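PDB 3DBX: CD1-2 antigen from Gallus gallus, which probably binds lipids in the groove of its MHC class I-like fold and displays them at the cell surface to T cells. Local coordinates for residues 103-117 against 165-177. Residues are numbered along the deposited sequence; the frame is centred on the assembly and turned at random.
Sequences TGCKLYTNGTRWSFV and IFSSSFPNYILML. With NAG (2-acetamido-2-deoxy-beta-D-glucopyranose), chain E.
N110 OD1 takes two donors from T112: OG1 at 2.7 Å, lying in the carbonyl plane on a lone pair, and, more weakly, the backbone N. This Asn-X-Thr sequon carries N-acetylglucosamine on N110 ND2 at the turn of a β-hairpin of the MHC-like platform, and the two strands of that hairpin lie under helix 156-180, one wall of the groove. G111 suits the turn because at its backbone angles a CB would be jammed against the preceding carbonyl O.

The helix and the hairpin meet mainly through van der Waals contact. F166 lays its ring across the hairpin, reaching T103 on one strand and S115 and V117 on the other: T103 CG2, swung anti to the backbone N, meets CZ at the ring edge, 3.4 Å away, and V117 CG2 reaches the same atom. T103 and V117 also touch bound palmitic acid. S115, small enough to sit beneath the helix, sets OG 3.5 Å from F166 CB.

Further along, C105 SG fits among F170 CB, P171 CD and I174 CD1, a site suited to a compact, polarisable atom. P171 has no N-H to offer the turn before; the helix kinks there, F170 N bonds I165 O in a wider π-type turn, and F166 O is buried without a partner. R113, extended at chi2 (165°), brings CD 3.8 Å from that oxygen; the bend at chi3 (-85°) then turns one guanidinium face towards S167 O. L107 sets CD2 against P171 CB and I174 CD1, and its other branch, CD1, presses tightly on L175 CD1 at 3.4 Å.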
loop_
_atom_site.group_PDB
_atom_site.type_symbol
_atom_site.label_atom_id
_atom_site.label_comp_id
_atom_site.label_asym_id
_atom_site.label_seq_id
_atom_site.Cartn_x
_atom_site.Cartn_y
_atom_site.Cartn_z
ATOM N N THR A 103 -5.236 -6.486 10.733
ATOM C CA THR A 103 -5.558 -7.880 10.927
ATOM C C THR A 103 -5.194 -8.668 9.655
ATOM O O THR A 103 -5.266 -8.129 8.545
ATOM C CB THR A 103 -7.077 -8.020 11.189
ATOM O OG1 THR A 103 -7.446 -7.215 12.318
ATOM C CG2 THR A 103 -7.455 -9.443 11.462
ATOM N N GLY A 104 -4.834 -9.944 9.813
ATOM C CA GLY A 104 -4.567 -10.816 8.672
ATOM C C GLY A 104 -4.855 -12.281 8.925
ATOM O O GLY A 104 -4.819 -12.737 10.062
ATOM N N CYS A 105 -5.131 -13.002 7.837
ATOM C CA CYS A 105 -5.319 -14.455 7.834
ATOM C C CYS A 105 -4.715 -14.988 6.531
ATOM O O CYS A 105 -5.181 -14.634 5.432
ATOM C CB CYS A 105 -6.817 -14.806 7.901
ATOM S SG CYS A 105 -7.227 -16.568 8.022
ATOM N N LYS A 106 -3.672 -15.802 6.653
ATOM C CA LYS A 106 -3.047 -16.467 5.511
ATOM C C LYS A 106 -3.331 -17.959 5.588
ATOM O O LYS A 106 -3.244 -18.543 6.669
ATOM C CB LYS A 106 -1.533 -16.243 5.537
ATOM C CG LYS A 106 -0.808 -16.476 4.209
ATOM C CD LYS A 106 0.595 -15.859 4.247
ATOM C CE LYS A 106 0.902 -15.059 2.967
ATOM N NZ LYS A 106 2.001 -14.041 3.141
ATOM N N LEU A 107 -3.676 -18.570 4.448
ATOM C CA LEU A 107 -3.796 -20.043 4.344
ATOM C C LEU A 107 -2.693 -20.660 3.484
ATOM O O LEU A 107 -2.676 -20.486 2.254
ATOM C CB LEU A 107 -5.160 -20.469 3.778
ATOM C CG LEU A 107 -6.504 -19.917 4.277
ATOM C CD1 LEU A 107 -7.596 -20.908 3.890
ATOM C CD2 LEU A 107 -6.532 -19.694 5.783
ATOM N N TYR A 108 -1.784 -21.383 4.135
ATOM C CA TYR A 108 -0.756 -22.158 3.433
ATOM C C TYR A 108 -1.381 -23.452 2.939
ATOM O O TYR A 108 -2.246 -24.021 3.610
ATOM C CB TYR A 108 0.442 -22.463 4.348
ATOM C CG TYR A 108 1.036 -21.232 5.001
ATOM C CD1 TYR A 108 1.953 -20.430 4.322
ATOM C CD2 TYR A 108 0.667 -20.858 6.292
ATOM C CE1 TYR A 108 2.490 -19.295 4.911
ATOM C CE2 TYR A 108 1.203 -19.726 6.892
ATOM C CZ TYR A 108 2.113 -18.947 6.196
ATOM O OH TYR A 108 2.645 -17.825 6.789
ATOM N N THR A 109 -0.954 -23.921 1.772
ATOM C CA THR A 109 -1.530 -25.148 1.219
ATOM C C THR A 109 -0.922 -26.427 1.830
ATOM O O THR A 109 -0.898 -27.475 1.186
ATOM C CB THR A 109 -1.531 -25.159 -0.340
ATOM O OG1 THR A 109 -0.228 -24.833 -0.840
ATOM C CG2 THR A 109 -2.551 -24.151 -0.884
ATOM N N ASN A 110 -0.444 -26.330 3.073
ATOM C CA ASN A 110 -0.060 -27.515 3.861
ATOM C C ASN A 110 -0.897 -27.682 5.140
ATOM O O ASN A 110 -0.646 -28.581 5.942
ATOM C CB ASN A 110 1.453 -27.540 4.154
ATOM C CG ASN A 110 1.861 -26.679 5.357
ATOM O OD1 ASN A 110 1.101 -25.830 5.839
ATOM N ND2 ASN A 110 3.092 -26.914 5.843
ATOM N N GLY A 111 -1.879 -26.795 5.321
ATOM C CA GLY A 111 -2.834 -26.888 6.429
ATOM C C GLY A 111 -2.778 -25.731 7.410
ATOM O O GLY A 111 -3.816 -25.179 7.804
ATOM N N THR A 112 -1.560 -25.365 7.803
ATOM C CA THR A 112 -1.327 -24.295 8.784
ATOM C C THR A 112 -1.866 -22.912 8.372
ATOM O O THR A 112 -1.985 -22.602 7.181
ATOM C CB THR A 112 0.180 -24.189 9.137
ATOM O OG1 THR A 112 0.945 -24.076 7.931
ATOM C CG2 THR A 112 0.645 -25.420 9.902
ATOM N N ARG A 113 -2.208 -22.096 9.373
ATOM C CA ARG A 113 -2.672 -20.720 9.164
ATOM C C ARG A 113 -1.792 -19.736 9.920
ATOM O O ARG A 113 -1.327 -20.041 11.019
ATOM C CB ARG A 113 -4.100 -20.524 9.693
ATOM C CG ARG A 113 -5.216 -21.307 9.012
ATOM C CD ARG A 113 -6.473 -21.286 9.897
ATOM N NE ARG A 113 -6.466 -22.342 10.911
ATOM C CZ ARG A 113 -7.040 -23.528 10.744
ATOM N NH1 ARG A 113 -7.668 -23.804 9.608
ATOM N NH2 ARG A 113 -6.984 -24.442 11.705
ATOM N N TRP A 114 -1.588 -18.553 9.348
ATOM C CA TRP A 114 -1.025 -17.442 10.101
ATOM C C TRP A 114 -2.113 -16.385 10.292
ATOM O O TRP A 114 -2.686 -15.905 9.315
ATOM C CB TRP A 114 0.203 -16.850 9.398
ATOM C CG TRP A 114 0.897 -15.728 10.172
ATOM C CD1 TRP A 114 1.167 -15.695 11.523
ATOM C CD2 TRP A 114 1.432 -14.504 9.632
ATOM N NE1 TRP A 114 1.812 -14.522 11.850
ATOM C CE2 TRP A 114 1.996 -13.778 10.713
ATOM C CE3 TRP A 114 1.485 -13.947 8.342
ATOM C CZ2 TRP A 114 2.601 -12.523 10.543
ATOM C CZ3 TRP A 114 2.095 -12.698 8.176
ATOM C CH2 TRP A 114 2.640 -12.003 9.271
ATOM N N SER A 115 -2.402 -16.049 11.548
ATOM C CA SER A 115 -3.421 -15.052 11.879
ATOM C C SER A 115 -2.860 -14.056 12.880
ATOM O O SER A 115 -2.084 -14.428 13.750
ATOM C CB SER A 115 -4.667 -15.724 12.460
ATOM O OG SER A 115 -5.412 -16.425 11.462
ATOM N N PHE A 116 -3.246 -12.789 12.757
ATOM C CA PHE A 116 -2.758 -11.748 13.669
ATOM C C PHE A 116 -3.742 -10.591 13.829
ATOM O O PHE A 116 -4.546 -10.321 12.933
ATOM C CB PHE A 116 -1.378 -11.227 13.228
ATOM C CG PHE A 116 -1.377 -10.542 11.873
ATOM C CD1 PHE A 116 -1.035 -11.246 10.725
ATOM C CD2 PHE A 116 -1.701 -9.180 11.756
ATOM C CE1 PHE A 116 -1.019 -10.612 9.488
ATOM C CE2 PHE A 116 -1.699 -8.559 10.533
ATOM C CZ PHE A 116 -1.361 -9.287 9.390
ATOM N N VAL A 117 -3.681 -9.931 14.982
ATOM C CA VAL A 117 -4.363 -8.658 15.204
ATOM C C VAL A 117 -3.412 -7.681 15.879
ATOM O O VAL A 117 -2.934 -7.934 16.999
ATOM C CB VAL A 117 -5.608 -8.753 16.085
ATOM C CG1 VAL A 117 -6.277 -7.372 16.156
ATOM C CG2 VAL A 117 -6.585 -9.779 15.555
ATOM N N ILE A 165 -13.368 -16.547 14.582
ATOM C CA ILE A 165 -13.177 -15.700 13.413
ATOM C C ILE A 165 -12.030 -16.217 12.555
ATOM O O ILE A 165 -12.193 -16.433 11.355
ATOM C CB ILE A 165 -12.910 -14.248 13.847
ATOM C CG1 ILE A 165 -14.214 -13.524 14.203
ATOM C CG2 ILE A 165 -12.205 -13.484 12.782
ATOM C CD1 ILE A 165 -13.998 -11.988 14.388
ATOM N N PHE A 166 -10.882 -16.439 13.188
ATOM C CA PHE A 166 -9.656 -16.815 12.486
ATOM C C PHE A 166 -9.567 -18.293 12.135
ATOM O O PHE A 166 -8.815 -18.663 11.236
ATOM C CB PHE A 166 -8.414 -16.389 13.284
ATOM C CG PHE A 166 -8.242 -14.903 13.378
ATOM C CD1 PHE A 166 -8.016 -14.140 12.235
ATOM C CD2 PHE A 166 -8.305 -14.266 14.608
ATOM C CE1 PHE A 166 -7.872 -12.769 12.309
ATOM C CE2 PHE A 166 -8.165 -12.902 14.705
ATOM C CZ PHE A 166 -7.951 -12.141 13.554
ATOM N N SER A 167 -10.322 -19.131 12.844
ATOM C CA SER A 167 -10.327 -20.589 12.601
ATOM C C SER A 167 -11.396 -21.039 11.612
ATOM O O SER A 167 -11.245 -22.078 10.949
ATOM C CB SER A 167 -10.537 -21.371 13.906
ATOM O OG SER A 167 -9.635 -20.939 14.896
ATOM N N SER A 168 -12.495 -20.295 11.553
ATOM C CA SER A 168 -13.652 -20.734 10.798
ATOM C C SER A 168 -14.105 -19.695 9.795
ATOM O O SER A 168 -14.182 -19.982 8.602
ATOM C CB SER A 168 -14.799 -21.093 11.745
ATOM O OG SER A 168 -16.023 -21.199 11.037
ATOM N N SER A 169 -14.384 -18.487 10.279
ATOM C CA SER A 169 -15.050 -17.477 9.473
ATOM C C SER A 169 -14.186 -16.980 8.325
ATOM O O SER A 169 -14.607 -17.042 7.163
ATOM C CB SER A 169 -15.554 -16.326 10.351
ATOM O OG SER A 169 -16.575 -16.796 11.234
ATOM N N PHE A 170 -12.974 -16.520 8.639
ATOM C CA PHE A 170 -12.081 -15.973 7.607
ATOM C C PHE A 170 -11.540 -17.022 6.613
ATOM O O PHE A 170 -11.504 -16.731 5.417
ATOM C CB PHE A 170 -10.936 -15.125 8.199
ATOM C CG PHE A 170 -11.381 -13.845 8.852
ATOM C CD1 PHE A 170 -12.700 -13.396 8.754
ATOM C CD2 PHE A 170 -10.458 -13.065 9.543
ATOM C CE1 PHE A 170 -13.110 -12.193 9.351
ATOM C CE2 PHE A 170 -10.843 -11.850 10.149
ATOM C CZ PHE A 170 -12.175 -11.409 10.044
ATOM N N PRO A 171 -11.098 -18.221 7.093
ATOM C CA PRO A 171 -10.720 -19.320 6.189
ATOM C C PRO A 171 -11.772 -19.761 5.153
ATOM O O PRO A 171 -11.420 -19.933 3.977
ATOM C CB PRO A 171 -10.390 -20.469 7.155
ATOM C CG PRO A 171 -9.931 -19.796 8.357
ATOM C CD PRO A 171 -10.819 -18.590 8.491
ATOM N N ASN A 172 -13.021 -19.988 5.575
ATOM C CA ASN A 172 -14.129 -20.244 4.641
ATOM C C ASN A 172 -14.338 -19.127 3.600
ATOM O O ASN A 172 -14.590 -19.406 2.430
ATOM C CB ASN A 172 -15.439 -20.513 5.395
ATOM C CG ASN A 172 -15.535 -21.944 5.918
ATOM O OD1 ASN A 172 -14.614 -22.445 6.574
ATOM N ND2 ASN A 172 -16.656 -22.612 5.627
ATOM N N TYR A 173 -14.219 -17.877 4.044
ATOM C CA TYR A 173 -14.367 -16.691 3.198
ATOM C C TYR A 173 -13.293 -16.602 2.098
ATOM O O TYR A 173 -13.617 -16.396 0.923
ATOM C CB TYR A 173 -14.350 -15.443 4.091
ATOM C CG TYR A 173 -14.734 -14.131 3.442
ATOM C CD1 TYR A 173 -15.813 -14.026 2.559
ATOM C CD2 TYR A 173 -14.040 -12.978 3.759
ATOM C CE1 TYR A 173 -16.161 -12.775 1.980
ATOM C CE2 TYR A 173 -14.377 -11.755 3.200
ATOM C CZ TYR A 173 -15.435 -11.658 2.318
ATOM O OH TYR A 173 -15.727 -10.406 1.793
ATOM N N ILE A 174 -12.029 -16.783 2.481
ATOM C CA ILE A 174 -10.898 -16.799 1.541
ATOM C C ILE A 174 -11.138 -17.837 0.430
ATOM O O ILE A 174 -10.966 -17.548 -0.764
ATOM C CB ILE A 174 -9.572 -17.134 2.277
ATOM C CG1 ILE A 174 -9.160 -15.986 3.209
ATOM C CG2 ILE A 174 -8.457 -17.407 1.287
ATOM C CD1 ILE A 174 -8.045 -16.350 4.215
ATOM N N LEU A 175 -11.551 -19.033 0.854
ATOM C CA LEU A 175 -11.792 -20.167 -0.014
ATOM C C LEU A 175 -12.859 -19.876 -1.062
ATOM O O LEU A 175 -12.666 -20.151 -2.250
ATOM C CB LEU A 175 -12.195 -21.376 0.828
ATOM C CG LEU A 175 -11.144 -22.467 1.022
ATOM C CD1 LEU A 175 -9.849 -21.895 1.578
ATOM C CD2 LEU A 175 -11.689 -23.569 1.922
ATOM N N MET A 176 -13.975 -19.313 -0.614
ATOM C CA MET A 176 -15.056 -18.923 -1.510
ATOM C C MET A 176 -14.632 -17.775 -2.450
ATOM O O MET A 176 -14.974 -17.786 -3.637
ATOM C CB MET A 176 -16.333 -18.612 -0.715
ATOM C CG MET A 176 -16.860 -19.842 0.074
ATOM S SD MET A 176 -18.446 -19.717 0.959
ATOM C CE MET A 176 -19.610 -20.312 -0.275
ATOM N N LEU A 177 -13.847 -16.827 -1.935
ATOM C CA LEU A 177 -13.401 -15.679 -2.732
ATOM C C LEU A 177 -12.392 -16.122 -3.779
ATOM O O LEU A 177 -12.392 -15.631 -4.908
ATOM C CB LEU A 177 -12.769 -14.600 -1.855
ATOM C CG LEU A 177 -13.628 -13.745 -0.907
ATOM C CD1 LEU A 177 -12.713 -12.859 -0.084
ATOM C CD2 LEU A 177 -14.684 -12.917 -1.641
HETATM C C1 NAG E . 3.604 -25.948 6.797
HETATM C C2 NAG E . 4.978 -26.427 7.280
HETATM C C3 NAG E . 5.480 -25.485 8.374
HETATM C C4 NAG E . 5.518 -24.040 7.862
HETATM C C5 NAG E . 4.198 -23.655 7.183
HETATM C C6 NAG E . 4.329 -22.312 6.475
HETATM C C7 NAG E . 5.457 -28.809 7.003
HETATM C C8 NAG E . 6.488 -29.683 7.662
HETATM N N2 NAG E . 4.952 -27.810 7.731
HETATM O O3 NAG E . 6.768 -25.881 8.784
HETATM O O4 NAG E . 5.805 -23.136 8.915
HETATM O O5 NAG E . 3.771 -24.645 6.255
HETATM O O6 NAG E . 4.844 -22.487 5.174
HETATM O O7 NAG E . 5.115 -29.037 5.842
#